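Long-range contact in flagellar hook protein FlgE (Caulobacter crescentus CB15, PDB 5AY6), which forms the flagellar hook, which probably acts as a universal joint passing torque from the rotary motor to the filament: residues A[222-235]-A[281-293]. Residues are numbered along the deposited sequence; the frame is centred on the assembly and turned at random.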
loop_
_atom_site.group_PDB
_atom_site.type_symbol
_atom_site.label_atom_id
_atom_site.label_comp_id
_atom_site.label_asym_id
_atom_site.label_seq_id
_atom_site.Cartn_x
_atom_site.Cartn_y
_atom_site.Cartn_z
ATOM N N PHE A 222 -10.479 -1.527 -8.833
ATOM C CA PHE A 222 -11.635 -2.187 -9.428
ATOM C C PHE A 222 -12.678 -1.155 -9.829
ATOM O O PHE A 222 -12.663 -0.024 -9.349
ATOM C CB PHE A 222 -12.240 -3.204 -8.461
ATOM C CG PHE A 222 -11.334 -4.362 -8.153
ATOM C CD1 PHE A 222 -10.447 -4.302 -7.088
ATOM C CD2 PHE A 222 -11.374 -5.511 -8.923
ATOM C CE1 PHE A 222 -9.616 -5.366 -6.800
ATOM C CE2 PHE A 222 -10.545 -6.579 -8.642
ATOM C CZ PHE A 222 -9.661 -6.506 -7.578
ATOM N N THR A 223 -13.579 -1.541 -10.725
ATOM C CA THR A 223 -14.697 -0.674 -11.072
ATOM C C THR A 223 -15.739 -0.734 -9.962
ATOM O O THR A 223 -15.669 -1.592 -9.080
ATOM C CB THR A 223 -15.344 -1.076 -12.408
ATOM O OG1 THR A 223 -15.979 -2.354 -12.269
ATOM C CG2 THR A 223 -14.297 -1.144 -13.508
ATOM N N THR A 224 -16.712 0.170 -10.012
ATOM C CA THR A 224 -17.790 0.178 -9.031
ATOM C C THR A 224 -18.628 -1.098 -9.111
ATOM O O THR A 224 -19.390 -1.408 -8.197
ATOM C CB THR A 224 -18.703 1.401 -9.216
ATOM O OG1 THR A 224 -19.075 1.516 -10.595
ATOM C CG2 THR A 224 -17.982 2.669 -8.790
ATOM N N ASP A 225 -18.472 -1.839 -10.204
ATOM C CA ASP A 225 -19.194 -3.088 -10.396
ATOM C C ASP A 225 -18.347 -4.297 -10.002
ATOM O O ASP A 225 -18.775 -5.443 -10.156
ATOM C CB ASP A 225 -19.647 -3.222 -11.853
ATOM C CG ASP A 225 -20.528 -2.067 -12.302
ATOM O OD1 ASP A 225 -21.252 -1.496 -11.457
ATOM O OD2 ASP A 225 -20.498 -1.732 -13.506
ATOM N N GLY A 226 -17.140 -4.043 -9.503
ATOM C CA GLY A 226 -16.280 -5.115 -9.034
ATOM C C GLY A 226 -15.420 -5.767 -10.101
ATOM O O GLY A 226 -14.885 -6.856 -9.896
ATOM N N LYS A 227 -15.283 -5.106 -11.245
ATOM C CA LYS A 227 -14.431 -5.616 -12.311
ATOM C C LYS A 227 -13.048 -4.988 -12.222
ATOM O O LYS A 227 -12.918 -3.807 -11.897
ATOM C CB LYS A 227 -15.051 -5.336 -13.684
ATOM C CG LYS A 227 -16.441 -5.914 -13.869
ATOM C CD LYS A 227 -16.450 -7.419 -13.649
ATOM C CE LYS A 227 -17.772 -8.033 -14.084
ATOM N NZ LYS A 227 -18.924 -7.508 -13.295
ATOM N N LEU A 228 -12.021 -5.778 -12.519
ATOM C CA LEU A 228 -10.641 -5.297 -12.482
ATOM C C LEU A 228 -10.442 -4.130 -13.447
ATOM O O LEU A 228 -10.751 -4.234 -14.631
ATOM C CB LEU A 228 -9.672 -6.434 -12.814
ATOM C CG LEU A 228 -8.187 -6.077 -12.834
ATOM C CD1 LEU A 228 -7.732 -5.608 -11.467
ATOM C CD2 LEU A 228 -7.363 -7.269 -13.296
ATOM N N LYS A 229 -9.934 -3.019 -12.925
ATOM C CA LYS A 229 -9.779 -1.795 -13.701
ATOM C C LYS A 229 -8.324 -1.602 -14.124
ATOM O O LYS A 229 -8.031 -1.399 -15.302
ATOM C CB LYS A 229 -10.275 -0.597 -12.885
ATOM C CG LYS A 229 -10.312 0.723 -13.629
ATOM C CD LYS A 229 -11.124 1.743 -12.847
ATOM C CE LYS A 229 -10.913 3.154 -13.370
ATOM N NZ LYS A 229 -11.647 4.156 -12.546
ATOM N N ASN A 230 -7.415 -1.667 -13.157
ATOM C CA ASN A 230 -5.986 -1.651 -13.448
ATOM C C ASN A 230 -5.175 -2.261 -12.312
ATOM O O ASN A 230 -5.671 -2.419 -11.195
ATOM C CB ASN A 230 -5.499 -0.228 -13.734
ATOM C CG ASN A 230 -5.547 0.661 -12.515
ATOM O OD1 ASN A 230 -4.621 0.674 -11.703
ATOM N ND2 ASN A 230 -6.625 1.423 -12.383
ATOM N N THR A 231 -3.926 -2.603 -12.609
ATOM C CA THR A 231 -3.059 -3.253 -11.639
ATOM C C THR A 231 -1.864 -2.384 -11.259
ATOM O O THR A 231 -0.893 -2.877 -10.686
ATOM C CB THR A 231 -2.546 -4.598 -12.177
ATOM O OG1 THR A 231 -1.853 -4.383 -13.412
ATOM C CG2 THR A 231 -3.707 -5.546 -12.426
ATOM N N GLY A 232 -1.938 -1.096 -11.578
ATOM C CA GLY A 232 -0.867 -0.166 -11.260
ATOM C C GLY A 232 0.474 -0.650 -11.778
ATOM O O GLY A 232 0.580 -1.092 -12.921
ATOM N N SER A 233 1.494 -0.598 -10.930
ATOM C CA SER A 233 2.827 -1.040 -11.322
ATOM C C SER A 233 3.143 -2.444 -10.824
ATOM O O SER A 233 4.307 -2.835 -10.770
ATOM C CB SER A 233 3.876 -0.070 -10.795
ATOM O OG SER A 233 3.898 -0.104 -9.382
ATOM N N LEU A 234 2.111 -3.200 -10.459
ATOM C CA LEU A 234 2.310 -4.539 -9.918
ATOM C C LEU A 234 3.057 -5.427 -10.911
ATOM O O LEU A 234 3.914 -6.221 -10.522
ATOM C CB LEU A 234 0.969 -5.177 -9.541
ATOM C CG LEU A 234 1.039 -6.565 -8.898
ATOM C CD1 LEU A 234 1.862 -6.544 -7.611
ATOM C CD2 LEU A 234 -0.360 -7.099 -8.637
ATOM N N PHE A 235 2.722 -5.293 -12.193
ATOM C CA PHE A 235 3.420 -6.026 -13.244
ATOM C C PHE A 235 4.235 -5.070 -14.109
ATOM O O PHE A 235 4.478 -5.340 -15.285
ATOM C CB PHE A 235 2.440 -6.810 -14.123
ATOM C CG PHE A 235 1.536 -7.742 -13.357
ATOM C CD1 PHE A 235 1.982 -8.995 -12.964
ATOM C CD2 PHE A 235 0.239 -7.371 -13.050
ATOM C CE1 PHE A 235 1.153 -9.852 -12.268
ATOM C CE2 PHE A 235 -0.595 -8.227 -12.357
ATOM C CZ PHE A 235 -0.140 -9.464 -11.964
ATOM N N ILE A 281 0.791 -13.670 -15.770
ATOM C CA ILE A 281 -0.178 -13.796 -14.690
ATOM C C ILE A 281 -1.466 -13.101 -15.091
ATOM O O ILE A 281 -1.548 -11.873 -15.118
ATOM C CB ILE A 281 0.366 -13.217 -13.371
ATOM C CG1 ILE A 281 1.615 -13.998 -12.951
ATOM C CG2 ILE A 281 -0.705 -13.270 -12.281
ATOM C CD1 ILE A 281 2.324 -13.435 -11.747
ATOM N N ASP A 282 -2.465 -13.912 -15.419
ATOM C CA ASP A 282 -3.716 -13.432 -15.985
ATOM C C ASP A 282 -4.752 -13.199 -14.886
ATOM O O ASP A 282 -5.257 -14.146 -14.281
ATOM C CB ASP A 282 -4.219 -14.446 -17.021
ATOM C CG ASP A 282 -5.345 -13.907 -17.885
ATOM O OD1 ASP A 282 -5.655 -12.696 -17.796
ATOM O OD2 ASP A 282 -5.911 -14.699 -18.673
ATOM N N LEU A 283 -5.059 -11.931 -14.625
ATOM C CA LEU A 283 -6.059 -11.577 -13.622
ATOM C C LEU A 283 -7.390 -11.144 -14.240
ATOM O O LEU A 283 -8.242 -10.600 -13.537
ATOM C CB LEU A 283 -5.544 -10.450 -12.718
ATOM C CG LEU A 283 -4.199 -10.600 -12.009
ATOM C CD1 LEU A 283 -3.954 -9.405 -11.099
ATOM C CD2 LEU A 283 -4.128 -11.893 -11.214
ATOM N N ALA A 284 -7.579 -11.378 -15.539
ATOM C CA ALA A 284 -8.751 -10.832 -16.232
ATOM C C ALA A 284 -9.380 -11.743 -17.286
ATOM O O ALA A 284 -9.936 -11.259 -18.276
ATOM C CB ALA A 284 -8.386 -9.502 -16.880
ATOM N N SER A 285 -9.319 -13.050 -17.081
ATOM C CA SER A 285 -9.923 -13.977 -18.034
ATOM C C SER A 285 -11.447 -13.823 -18.077
ATOM O O SER A 285 -12.062 -13.309 -17.140
ATOM C CB SER A 285 -9.549 -15.413 -17.685
ATOM O OG SER A 285 -10.158 -15.803 -16.468
ATOM N N ALA A 286 -12.054 -14.272 -19.169
ATOM C CA ALA A 286 -13.497 -14.134 -19.352
ATOM C C ALA A 286 -14.294 -14.957 -18.339
ATOM O O ALA A 286 -15.224 -14.451 -17.706
ATOM C CB ALA A 286 -13.884 -14.528 -20.762
ATOM N N ALA A 287 -13.936 -16.227 -18.188
ATOM C CA ALA A 287 -14.685 -17.108 -17.293
ATOM C C ALA A 287 -14.361 -16.835 -15.828
ATOM O O ALA A 287 -15.216 -17.003 -14.961
ATOM C CB ALA A 287 -14.412 -18.570 -17.628
ATOM N N GLY A 288 -13.130 -16.417 -15.555
ATOM C CA GLY A 288 -12.699 -16.186 -14.188
ATOM C C GLY A 288 -12.224 -14.771 -13.929
ATOM O O GLY A 288 -12.957 -13.810 -14.152
ATOM N N GLY A 289 -10.992 -14.643 -13.449
ATOM C CA GLY A 289 -10.411 -13.338 -13.202
ATOM C C GLY A 289 -10.465 -12.936 -11.740
ATOM O O GLY A 289 -11.065 -13.621 -10.914
ATOM N N LEU A 290 -9.820 -11.819 -11.425
ATOM C CA LEU A 290 -9.850 -11.262 -10.082
ATOM C C LEU A 290 -10.981 -10.249 -9.980
ATOM O O LEU A 290 -10.966 -9.233 -10.679
ATOM C CB LEU A 290 -8.507 -10.611 -9.746
ATOM C CG LEU A 290 -8.360 -10.045 -8.337
ATOM C CD1 LEU A 290 -8.401 -11.161 -7.299
ATOM C CD2 LEU A 290 -7.078 -9.235 -8.224
ATOM N N THR A 291 -11.965 -10.534 -9.126
ATOM C CA THR A 291 -13.150 -9.685 -9.007
ATOM C C THR A 291 -13.306 -9.107 -7.612
ATOM O O THR A 291 -12.650 -9.547 -6.660
ATOM C CB THR A 291 -14.435 -10.455 -9.357
ATOM O OG1 THR A 291 -14.626 -11.506 -8.403
ATOM C CG2 THR A 291 -14.344 -11.053 -10.753
ATOM N N GLN A 292 -14.185 -8.119 -7.501
ATOM C CA GLN A 292 -14.352 -7.393 -6.260
ATOM C C GLN A 292 -15.847 -7.173 -5.967
ATOM O O GLN A 292 -16.320 -6.043 -5.828
ATOM C CB GLN A 292 -13.579 -6.068 -6.332
ATOM C CG GLN A 292 -13.410 -5.347 -4.984
ATOM C CD GLN A 292 -14.078 -3.975 -4.983
ATOM O OE1 GLN A 292 -14.838 -3.632 -5.899
ATOM N NE2 GLN A 292 -13.812 -3.194 -3.952
ATOM N N TYR A 293 -16.595 -8.270 -5.897
ATOM C CA TYR A 293 -18.028 -8.217 -5.565
ATOM C C TYR A 293 -18.222 -8.253 -4.058
ATOM O O TYR A 293 -17.321 -8.665 -3.332
ATOM C CB TYR A 293 -18.775 -9.392 -6.190
ATOM C CG TYR A 293 -18.500 -9.585 -7.654
ATOM C CD1 TYR A 293 -18.581 -8.522 -8.540
ATOM C CD2 TYR A 293 -18.155 -10.832 -8.151
ATOM C CE1 TYR A 293 -18.333 -8.697 -9.882
ATOM C CE2 TYR A 293 -17.908 -11.020 -9.493
ATOM C CZ TYR A 293 -17.996 -9.948 -10.353
ATOM O OH TYR A 293 -17.742 -10.130 -11.691
HETATM O O HOH W 1 -12.539 -8.481 -13.135
#
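Phe222 carries its CG anti to its own carbonyl carbon (chi1 -65°), which turns the ring toward Gln292. The backbone of Gln292 puts its CB over one face of that ring, and CG, anti to the backbone N (chi1 -167°), runs on beside Phe222 CD1. This is a CH-pi contact, with Gln292 CB 3.5 Å from the centroid of the Phe222 ring. The ring edge meets backbone: Phe222 CE2 lies 3.4 Å from Leu290 O. Phe222 CZ also touches Leu290 CD2, and the Trp196 ring meets the Phe222 ring with the planes at about 80°. With an alanine at Phe222, Gln292 CB and Leu290 would probably lose the ring they pack on, and Trp196 its aromatic partner.

One direct backbone hydrogen bond joins the segments, from Gln292 N to Gly226 O at 2.8 Å. A water extends the link, accepting from Leu228 N and donating to Leu290 O. Gly226 closes a type I turn, and a CB there would clash with Gln292 O. Farther along, Leu228 CD2 packs 3.7 Å from Leu283 CB. Phe235 then sets CE1 3.6 Å from Ile281 CB, while Leu283 CD1 comes to the edge of the Phe235 ring.

Residues 222-235 contain an edge strand, 228-230, of a five-stranded antiparallel sheet. Residues 281-293 lie on the broken strand 277-291 of a mixed sheet. The contact thus joins two beta sheets within the FlaE D2 domain region.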